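Molybdopterin synthase catalytic subunit (Helicobacter pylori, PDB 3RPF) probably converts precursor Z into molybdopterin by inserting two sulfur atoms, supplied by MoaD, to form its dithiolene group. Local coordinates at residues 60-65 with 74-79; 78-83 with 113-118. One frame throughout, in Å; residues are numbered along the deposited sequence.

Interaction 1 (60-65 with 74-79); sequences TWFEKW and VVLKMA
Phe62 of helix 55-71 is the main bump of this contact, and it fits into the hollow between Leu76 and Met78 on strand 74-82. Helix and strand run nearly antiparallel, at 157°, with their local axes 9.1 Å apart. This is a helix packed on one face of a mixed sheet. Phe62 CG stands anti to the backbone N (chi1 -179°), which sends the ring out from the helix to the strand. The far rim of the ring reaches the backbone: Phe62 CZ lies 3.4 Å from Leu76 O, near the ring plane, and Lys77 CA sits at the same edge. Over one face, near its rim, lies CG of selenomethionine Met78. This CG is 3.8 Å from the centroid of the Phe62 ring, a CH-pi contact. Met78 SE follows, 4.2 Å from the same centroid and oblique to the ring, in a Met-aromatic contact. Phe62 reaches out to the strand while Met78 reaches back to the helix, so the two lie alongside, pointing opposite ways.

Leu76 is the smaller bump on the strand side. Its CD2 rests 4.0 Å from Trp65 CB, one helical turn on from Phe62, and touches the root of that side chain. The indole of Trp65 turns elsewhere, to Asp114 and Phe111 of helix 101-118. Leu76 O also accepts a hydrogen bond from His66 ND1. No hydrogen bond joins the two segments themselves. The direct hold is therefore probably mostly dispersion, helped a little by the carbonyl O at the C-H edge of the ring, and it rests on a close fit.

Interaction 2 (78-83 with 113-118); sequences MAHSLG and EDFKHN. With EDO (1,2-ethanediol), chain F.
His80 and Phe115 each hold CG anti to the backbone N (chi1 -159° and 174°), and these torsions extend both rings toward each other between strand 74-82 and helix 101-118. The strand is an inner member of the mixed sheet of the MoaE fold, and the helix packs with helix 55-71 on one side of that sheet. The backbones stay well apart here, so the side chains bridge the distance. The His80 and Phe115 rings meet rim to rim, with planes at 32° and centroids 5.9 Å apart. The nearest atoms are His80 CD2 and Phe115 CZ, at 3.5 Å. His80 CD2 lies near the plane of the Phe115 ring, at its edge.

Met78 adds its methyl end. The bend at the end of the chain carries Met78 CE to 3.6 Å from Phe115 CE1, in an oblique approach. Met78 SE is 5.1 Å from the centroid of the Phe115 ring, an oblique Met-aromatic contact. Phe92 of the sheet also stacks on Phe115.

Both nitrogens of His80 are engaged. His80 ND1 donates to Ser81 O at 2.9 Å, and the acceptor lies almost in the imidazole plane. This bond limits rotation of the ring. His80 NE2 is hydrogen-bonded to Gly74 N of the Molybdopterin converting factor chain, and Gly73 of that chain packs on both rings. This is consistent with the contact bordering the path of the sulfur carrier's C-terminal Gly-Gly tail. Lys116, a substrate-binding residue by similarity, lies on the same helical segment. At the end of that segment, Asn118 O accepts a 2.8 Å hydrogen bond from O2 of a 1,2-ethanediol, probably from the crystallisation liquor.

Overall arrangement
The centres of interactions 1 and 2 lie about 11 Å apart, and both use strand 74-82. Along the chain, helix 55-71 comes first, then the strand, then helix 101-118. Interaction 1 sets the first helix against the start of the strand; interaction 2 sets the second helix against its later part. They share Met78 and Ala79. The helices also meet directly: Trp65 NE1 probably bonds to Asp114 OD2 at 2.7 Å, and Trp61 packs on Phe115. The two helices thus pack side by side on one face of the sheet, and Phe62, Met78, His80 and Phe115 are buried. Interaction 1 touches no other chain, whereas interaction 2 reaches the sulfur carrier and the second MoaE subunit.

Interaction 1 (60-65 with 74-79)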
ATOM      1  N   THR A  60     -22.996  -0.975   3.292  1.00 33.17           N
ATOM      2  CA  THR A  60     -23.421  -0.302   2.063  1.00 33.39           C
ATOM      3  C   THR A  60     -22.349   0.665   1.582  1.00 38.97           C
ATOM      4  O   THR A  60     -21.978   0.657   0.397  1.00 37.56           O
ATOM      5  CB  THR A  60     -24.763   0.432   2.256  1.00 44.40           C
ATOM      6  OG1 THR A  60     -24.626   1.438   3.265  1.00 42.44           O
ATOM      7  CG2 THR A  60     -25.851  -0.557   2.668  1.00 45.92           C
ATOM      8  N   TRP A  61     -21.842   1.493   2.490  1.00 37.21           N
ATOM      9  CA  TRP A  61     -20.709   2.364   2.165  1.00 37.53           C
ATOM     10  C   TRP A  61     -19.580   1.587   1.482  1.00 37.60           C
ATOM     11  O   TRP A  61     -19.055   1.999   0.435  1.00 36.99           O
ATOM     12  CB  TRP A  61     -20.169   3.055   3.440  1.00 32.77           C
ATOM     13  CG  TRP A  61     -18.972   3.942   3.165  1.00 41.32           C
ATOM     14  CD1 TRP A  61     -18.989   5.227   2.685  1.00 44.84           C
ATOM     15  CD2 TRP A  61     -17.584   3.601   3.336  1.00 39.29           C
ATOM     16  NE1 TRP A  61     -17.699   5.706   2.562  1.00 39.13           N
ATOM     17  CE2 TRP A  61     -16.820   4.725   2.949  1.00 39.12           C
ATOM     18  CE3 TRP A  61     -16.917   2.454   3.775  1.00 37.99           C
ATOM     19  CZ2 TRP A  61     -15.421   4.730   2.979  1.00 36.92           C
ATOM     20  CZ3 TRP A  61     -15.518   2.461   3.810  1.00 36.92           C
ATOM     21  CH2 TRP A  61     -14.792   3.592   3.419  1.00 30.76           C
ATOM     22  N   PHE A  62     -19.183   0.464   2.072  1.00 28.26           N
ATOM     23  CA  PHE A  62     -18.059  -0.256   1.509  1.00 35.45           C
ATOM     24  C   PHE A  62     -18.445  -0.890   0.178  1.00 39.69           C
ATOM     25  O   PHE A  62     -17.623  -0.975  -0.729  1.00 34.86           O
ATOM     26  CB  PHE A  62     -17.491  -1.308   2.458  1.00 24.98           C
ATOM     27  CG  PHE A  62     -16.301  -2.035   1.874  1.00 31.04           C
ATOM     28  CD1 PHE A  62     -15.067  -1.414   1.816  1.00 31.41           C
ATOM     29  CD2 PHE A  62     -16.434  -3.302   1.317  1.00 35.48           C
ATOM     30  CE1 PHE A  62     -13.963  -2.053   1.247  1.00 32.97           C
ATOM     31  CE2 PHE A  62     -15.330  -3.950   0.747  1.00 33.41           C
ATOM     32  CZ  PHE A  62     -14.100  -3.321   0.714  1.00 31.29           C
ATOM     33  N   GLU A  63     -19.694  -1.324   0.045  1.00 29.16           N
ATOM     34  CA  GLU A  63     -20.082  -2.023  -1.187  1.00 34.30           C
ATOM     35  C   GLU A  63     -19.932  -1.104  -2.393  1.00 34.12           C
ATOM     36  O   GLU A  63     -19.609  -1.560  -3.500  1.00 35.64           O
ATOM     37  CB  GLU A  63     -21.498  -2.599  -1.087  1.00 49.38           C
ATOM     38  CG  GLU A  63     -21.647  -3.983  -1.733  1.00 68.95           C
ATOM     39  CD  GLU A  63     -20.902  -5.073  -0.970  1.00 80.49           C
ATOM     40  OE1 GLU A  63     -20.519  -4.825   0.194  1.00 85.20           O
ATOM     41  OE2 GLU A  63     -20.701  -6.176  -1.530  1.00 83.45           O
ATOM     42  N   LYS A  64     -20.146   0.196  -2.190  1.00 33.63           N
ATOM     43  CA  LYS A  64     -19.924   1.160  -3.273  1.00 34.33           C
ATOM     44  C   LYS A  64     -18.450   1.219  -3.672  1.00 32.87           C
ATOM     45  O   LYS A  64     -18.130   1.320  -4.849  1.00 34.49           O
ATOM     46  CB  LYS A  64     -20.424   2.551  -2.894  1.00 32.05           C
ATOM     47  N   TRP A  65     -17.552   1.166  -2.696  1.00 34.37           N
ATOM     48  CA  TRP A  65     -16.128   1.170  -3.007  1.00 29.03           C
ATOM     49  C   TRP A  65     -15.719  -0.131  -3.687  1.00 32.56           C
ATOM     50  O   TRP A  65     -14.967  -0.122  -4.671  1.00 30.55           O
ATOM     51  CB  TRP A  65     -15.290   1.376  -1.739  1.00 27.62           C
ATOM     52  CG  TRP A  65     -14.932   2.815  -1.467  1.00 28.35           C
ATOM     53  CD1 TRP A  65     -15.419   3.608  -0.456  1.00 34.61           C
ATOM     54  CD2 TRP A  65     -14.021   3.627  -2.211  1.00 31.74           C
ATOM     55  NE1 TRP A  65     -14.856   4.862  -0.531  1.00 34.10           N
ATOM     56  CE2 TRP A  65     -13.997   4.898  -1.596  1.00 34.02           C
ATOM     57  CE3 TRP A  65     -13.205   3.400  -3.330  1.00 32.93           C
ATOM     58  CZ2 TRP A  65     -13.191   5.938  -2.071  1.00 37.93           C
ATOM     59  CZ3 TRP A  65     -12.411   4.435  -3.794  1.00 31.91           C
ATOM     60  CH2 TRP A  65     -12.410   5.686  -3.169  1.00 37.64           C
ATOM     61  N   VAL A  74     -10.067  -4.114 -10.276  1.00 23.84           N
ATOM     62  CA  VAL A  74      -9.403  -4.265  -8.980  1.00 23.44           C
ATOM     63  C   VAL A  74     -10.318  -4.904  -7.931  1.00 28.32           C
ATOM     64  O   VAL A  74     -11.465  -4.490  -7.772  1.00 28.21           O
ATOM     65  CB  VAL A  74      -8.944  -2.892  -8.464  1.00 23.46           C
ATOM     66  CG1 VAL A  74      -8.430  -2.979  -7.025  1.00 24.91           C
ATOM     67  CG2 VAL A  74      -7.869  -2.322  -9.399  1.00 25.49           C
ATOM     68  N   VAL A  75      -9.802  -5.913  -7.227  1.00 23.93           N
ATOM     69  CA  VAL A  75     -10.488  -6.493  -6.082  1.00 22.47           C
ATOM     70  C   VAL A  75     -10.121  -5.744  -4.815  1.00 28.62           C
ATOM     71  O   VAL A  75      -8.948  -5.693  -4.417  1.00 21.03           O
ATOM     72  CB  VAL A  75     -10.124  -7.957  -5.867  1.00 22.37           C
ATOM     73  CG1 VAL A  75     -10.733  -8.464  -4.556  1.00 22.65           C
ATOM     74  CG2 VAL A  75     -10.617  -8.801  -7.034  1.00 26.72           C
ATOM     75  N   LEU A  76     -11.125  -5.166  -4.174  1.00 21.46           N
ATOM     76  CA  LEU A  76     -10.892  -4.408  -2.955  1.00 22.15           C
ATOM     77  C   LEU A  76     -11.684  -5.050  -1.836  1.00 27.84           C
ATOM     78  O   LEU A  76     -12.910  -5.177  -1.929  1.00 27.79           O
ATOM     79  CB  LEU A  76     -11.335  -2.963  -3.162  1.00 19.47           C
ATOM     80  CG  LEU A  76     -11.186  -2.009  -1.971  1.00 33.54           C
ATOM     81  CD1 LEU A  76      -9.712  -1.817  -1.590  1.00 30.83           C
ATOM     82  CD2 LEU A  76     -11.837  -0.664  -2.294  1.00 39.83           C
ATOM     83  N   LYS A  77     -10.989  -5.480  -0.786  1.00 24.94           N
ATOM     84  CA  LYS A  77     -11.663  -6.073   0.376  1.00 21.24           C
ATOM     85  C   LYS A  77     -11.074  -5.535   1.652  1.00 21.69           C
ATOM     86  O   LYS A  77      -9.949  -5.010   1.658  1.00 25.41           O
ATOM     87  CB  LYS A  77     -11.526  -7.595   0.351  1.00 22.65           C
ATOM     88  CG  LYS A  77     -12.134  -8.207  -0.904  1.00 29.22           C
ATOM     89  CD  LYS A  77     -11.992  -9.716  -0.909  1.00 34.41           C
ATOM     90  CE  LYS A  77     -12.727 -10.310  -2.107  1.00 35.59           C
ATOM     91  NZ  LYS A  77     -12.700 -11.801  -2.086  1.00 31.60           N
HETATM   92  N   MSE A  78     -11.837  -5.645   2.740  1.00 22.16           N
HETATM   93  CA  MSE A  78     -11.356  -5.166   4.021  1.00 21.49           C
HETATM   94  C   MSE A  78     -11.894  -6.000   5.181  1.00 26.73           C
HETATM   95  O   MSE A  78     -12.872  -6.762   5.039  1.00 23.21           O
HETATM   96  CB  MSE A  78     -11.754  -3.700   4.217  1.00 23.70           C
HETATM   97  CG  MSE A  78     -13.267  -3.510   4.397  1.00 29.94           C
HETATM   98 SE   MSE A  78     -13.718  -1.762   5.146  0.70 33.89          SE
HETATM   99  CE  MSE A  78     -13.217  -2.124   6.988  1.00 23.48           C
ATOM    100  N   ALA A  79     -11.238  -5.854   6.325  1.00 21.44           N
ATOM    101  CA  ALA A  79     -11.693  -6.461   7.563  1.00 25.52           C
ATOM    102  C   ALA A  79     -11.423  -5.453   8.649  1.00 27.62           C
ATOM    103  O   ALA A  79     -10.466  -4.687   8.559  1.00 27.01           O
ATOM    104  CB  ALA A  79     -10.929  -7.736   7.849  1.00 26.53           C
TER

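Interaction 2 (78-83 with 113-118)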
HETATM    1  N   MSE A  78     -11.837  -5.645   2.740  1.00 22.16           N
HETATM    2  CA  MSE A  78     -11.356  -5.166   4.021  1.00 21.49           C
HETATM    3  C   MSE A  78     -11.894  -6.000   5.181  1.00 26.73           C
HETATM    4  O   MSE A  78     -12.872  -6.762   5.039  1.00 23.21           O
HETATM    5  CB  MSE A  78     -11.754  -3.700   4.217  1.00 23.70           C
HETATM    6  CG  MSE A  78     -13.267  -3.510   4.397  1.00 29.94           C
HETATM    7 SE   MSE A  78     -13.718  -1.762   5.146  0.70 33.89          SE
HETATM    8  CE  MSE A  78     -13.217  -2.124   6.988  1.00 23.48           C
ATOM      9  N   ALA A  79     -11.238  -5.854   6.325  1.00 21.44           N
ATOM     10  CA  ALA A  79     -11.693  -6.461   7.563  1.00 25.52           C
ATOM     11  C   ALA A  79     -11.423  -5.453   8.649  1.00 27.62           C
ATOM     12  O   ALA A  79     -10.466  -4.687   8.559  1.00 27.01           O
ATOM     13  CB  ALA A  79     -10.929  -7.736   7.849  1.00 26.53           C
ATOM     14  N   HIS A  80     -12.256  -5.450   9.683  1.00 28.48           N
ATOM     15  CA  HIS A  80     -12.074  -4.506  10.773  1.00 24.38           C
ATOM     16  C   HIS A  80     -12.526  -5.161  12.064  1.00 28.23           C
ATOM     17  O   HIS A  80     -13.469  -5.956  12.058  1.00 29.20           O
ATOM     18  CB  HIS A  80     -12.867  -3.218  10.514  1.00 27.95           C
ATOM     19  CG  HIS A  80     -12.378  -2.044  11.295  1.00 27.41           C
ATOM     20  ND1 HIS A  80     -12.491  -1.956  12.667  1.00 28.97           N
ATOM     21  CD2 HIS A  80     -11.753  -0.900  10.902  1.00 28.16           C
ATOM     22  CE1 HIS A  80     -11.958  -0.822  13.085  1.00 26.76           C
ATOM     23  NE2 HIS A  80     -11.505  -0.164  12.031  1.00 25.12           N
ATOM     24  N   SER A  81     -11.846  -4.842  13.162  1.00 26.02           N
ATOM     25  CA  SER A  81     -12.214  -5.365  14.474  1.00 29.22           C
ATOM     26  C   SER A  81     -13.437  -4.670  15.062  1.00 30.42           C
ATOM     27  O   SER A  81     -13.672  -3.489  14.811  1.00 25.87           O
ATOM     28  CB  SER A  81     -11.051  -5.195  15.444  1.00 28.71           C
ATOM     29  OG  SER A  81      -9.943  -6.007  15.086  1.00 29.46           O
ATOM     30  N   LEU A  82     -14.201  -5.415  15.857  1.00 30.88           N
ATOM     31  CA  LEU A  82     -15.280  -4.855  16.670  1.00 30.97           C
ATOM     32  C   LEU A  82     -14.937  -5.135  18.128  1.00 30.83           C
ATOM     33  O   LEU A  82     -14.512  -6.245  18.467  1.00 32.77           O
ATOM     34  CB  LEU A  82     -16.619  -5.504  16.309  1.00 31.50           C
ATOM     35  CG  LEU A  82     -17.859  -5.024  17.083  1.00 38.07           C
ATOM     36  CD1 LEU A  82     -18.192  -3.583  16.718  1.00 37.28           C
ATOM     37  CD2 LEU A  82     -19.062  -5.933  16.814  1.00 37.40           C
ATOM     38  N   GLY A  83     -15.103  -4.143  18.997  1.00 30.52           N
ATOM     39  CA  GLY A  83     -14.776  -4.343  20.397  1.00 33.46           C
ATOM     40  C   GLY A  83     -13.301  -4.111  20.681  1.00 31.80           C
ATOM     41  O   GLY A  83     -12.659  -3.299  20.004  1.00 31.02           O
ATOM     42  N   GLU A 113      -7.999   6.877   2.459  1.00 21.40           N
ATOM     43  CA  GLU A 113      -8.282   8.257   2.859  1.00 26.82           C
ATOM     44  C   GLU A 113      -9.782   8.453   3.081  1.00 31.87           C
ATOM     45  O   GLU A 113     -10.194   9.057   4.070  1.00 33.72           O
ATOM     46  CB  GLU A 113      -7.764   9.235   1.798  1.00 31.02           C
ATOM     47  CG  GLU A 113      -8.110  10.716   2.036  1.00 41.49           C
ATOM     48  CD  GLU A 113      -7.362  11.339   3.213  1.00 47.95           C
ATOM     49  OE1 GLU A 113      -6.703  10.598   3.976  1.00 48.27           O
ATOM     50  OE2 GLU A 113      -7.435  12.579   3.378  1.00 49.18           O
ATOM     51  N   ASP A 114     -10.597   7.928   2.173  1.00 29.19           N
ATOM     52  CA  ASP A 114     -12.047   8.024   2.330  1.00 27.44           C
ATOM     53  C   ASP A 114     -12.496   7.275   3.574  1.00 30.90           C
ATOM     54  O   ASP A 114     -13.350   7.754   4.327  1.00 32.54           O
ATOM     55  CB  ASP A 114     -12.761   7.475   1.104  1.00 27.79           C
ATOM     56  CG  ASP A 114     -14.211   7.936   1.026  1.00 35.81           C
ATOM     57  OD1 ASP A 114     -14.422   9.161   0.948  1.00 34.28           O
ATOM     58  OD2 ASP A 114     -15.131   7.093   1.045  1.00 34.19           O
ATOM     59  N   PHE A 115     -11.920   6.099   3.785  1.00 27.63           N
ATOM     60  CA  PHE A 115     -12.245   5.282   4.942  1.00 28.66           C
ATOM     61  C   PHE A 115     -12.018   6.046   6.250  1.00 30.10           C
ATOM     62  O   PHE A 115     -12.902   6.123   7.106  1.00 27.35           O
ATOM     63  CB  PHE A 115     -11.414   3.999   4.931  1.00 31.83           C
ATOM     64  CG  PHE A 115     -11.593   3.155   6.166  1.00 33.74           C
ATOM     65  CD1 PHE A 115     -12.569   2.186   6.214  1.00 31.14           C
ATOM     66  CD2 PHE A 115     -10.790   3.346   7.279  1.00 36.24           C
ATOM     67  CE1 PHE A 115     -12.754   1.414   7.350  1.00 36.11           C
ATOM     68  CE2 PHE A 115     -10.970   2.574   8.422  1.00 34.87           C
ATOM     69  CZ  PHE A 115     -11.956   1.608   8.447  1.00 28.91           C
ATOM     70  N   LYS A 116     -10.833   6.617   6.407  1.00 22.96           N
ATOM     71  CA  LYS A 116     -10.520   7.340   7.632  1.00 29.82           C
ATOM     72  C   LYS A 116     -11.583   8.381   7.966  1.00 30.33           C
ATOM     73  O   LYS A 116     -11.921   8.565   9.128  1.00 35.07           O
ATOM     74  CB  LYS A 116      -9.157   8.021   7.515  1.00 27.39           C
ATOM     75  N   HIS A 117     -12.101   9.065   6.945  1.00 32.26           N
ATOM     76  CA  HIS A 117     -12.975  10.220   7.163  1.00 34.32           C
ATOM     77  C   HIS A 117     -14.470   9.894   7.128  1.00 31.19           C
ATOM     78  O   HIS A 117     -15.293  10.723   7.527  1.00 35.52           O
ATOM     79  CB  HIS A 117     -12.692  11.322   6.130  1.00 38.91           C
ATOM     80  CG  HIS A 117     -11.337  11.953   6.258  1.00 52.01           C
ATOM     81  ND1 HIS A 117     -10.760  12.682   5.240  1.00 59.27           N
ATOM     82  CD2 HIS A 117     -10.449  11.969   7.281  1.00 58.98           C
ATOM     83  CE1 HIS A 117      -9.576  13.117   5.629  1.00 62.45           C
ATOM     84  NE2 HIS A 117      -9.362  12.699   6.864  1.00 61.35           N
ATOM     85  N   ASN A 118     -14.833   8.699   6.673  1.00 27.14           N
ATOM     86  CA  ASN A 118     -16.238   8.443   6.365  1.00 32.33           C
ATOM     87  C   ASN A 118     -16.814   7.113   6.836  1.00 28.38           C
ATOM     88  O   ASN A 118     -18.031   6.944   6.874  1.00 33.57           O
ATOM     89  CB  ASN A 118     -16.486   8.594   4.867  1.00 34.29           C
ATOM     90  CG  ASN A 118     -16.334  10.019   4.398  1.00 44.41           C
ATOM     91  OD1 ASN A 118     -17.183  10.866   4.676  1.00 44.00           O
ATOM     92  ND2 ASN A 118     -15.248  10.298   3.680  1.00 41.98           N
TER
HETATM   93  C1  EDO F 147     -21.265   6.622   4.706  1.00 53.18           C
HETATM   94  O1  EDO F 147     -21.848   7.534   3.762  1.00 55.36           O
HETATM   95  C2  EDO F 147     -20.903   7.352   6.001  1.00 51.61           C
HETATM   96  O2  EDO F 147     -20.106   8.512   5.716  1.00 47.12           O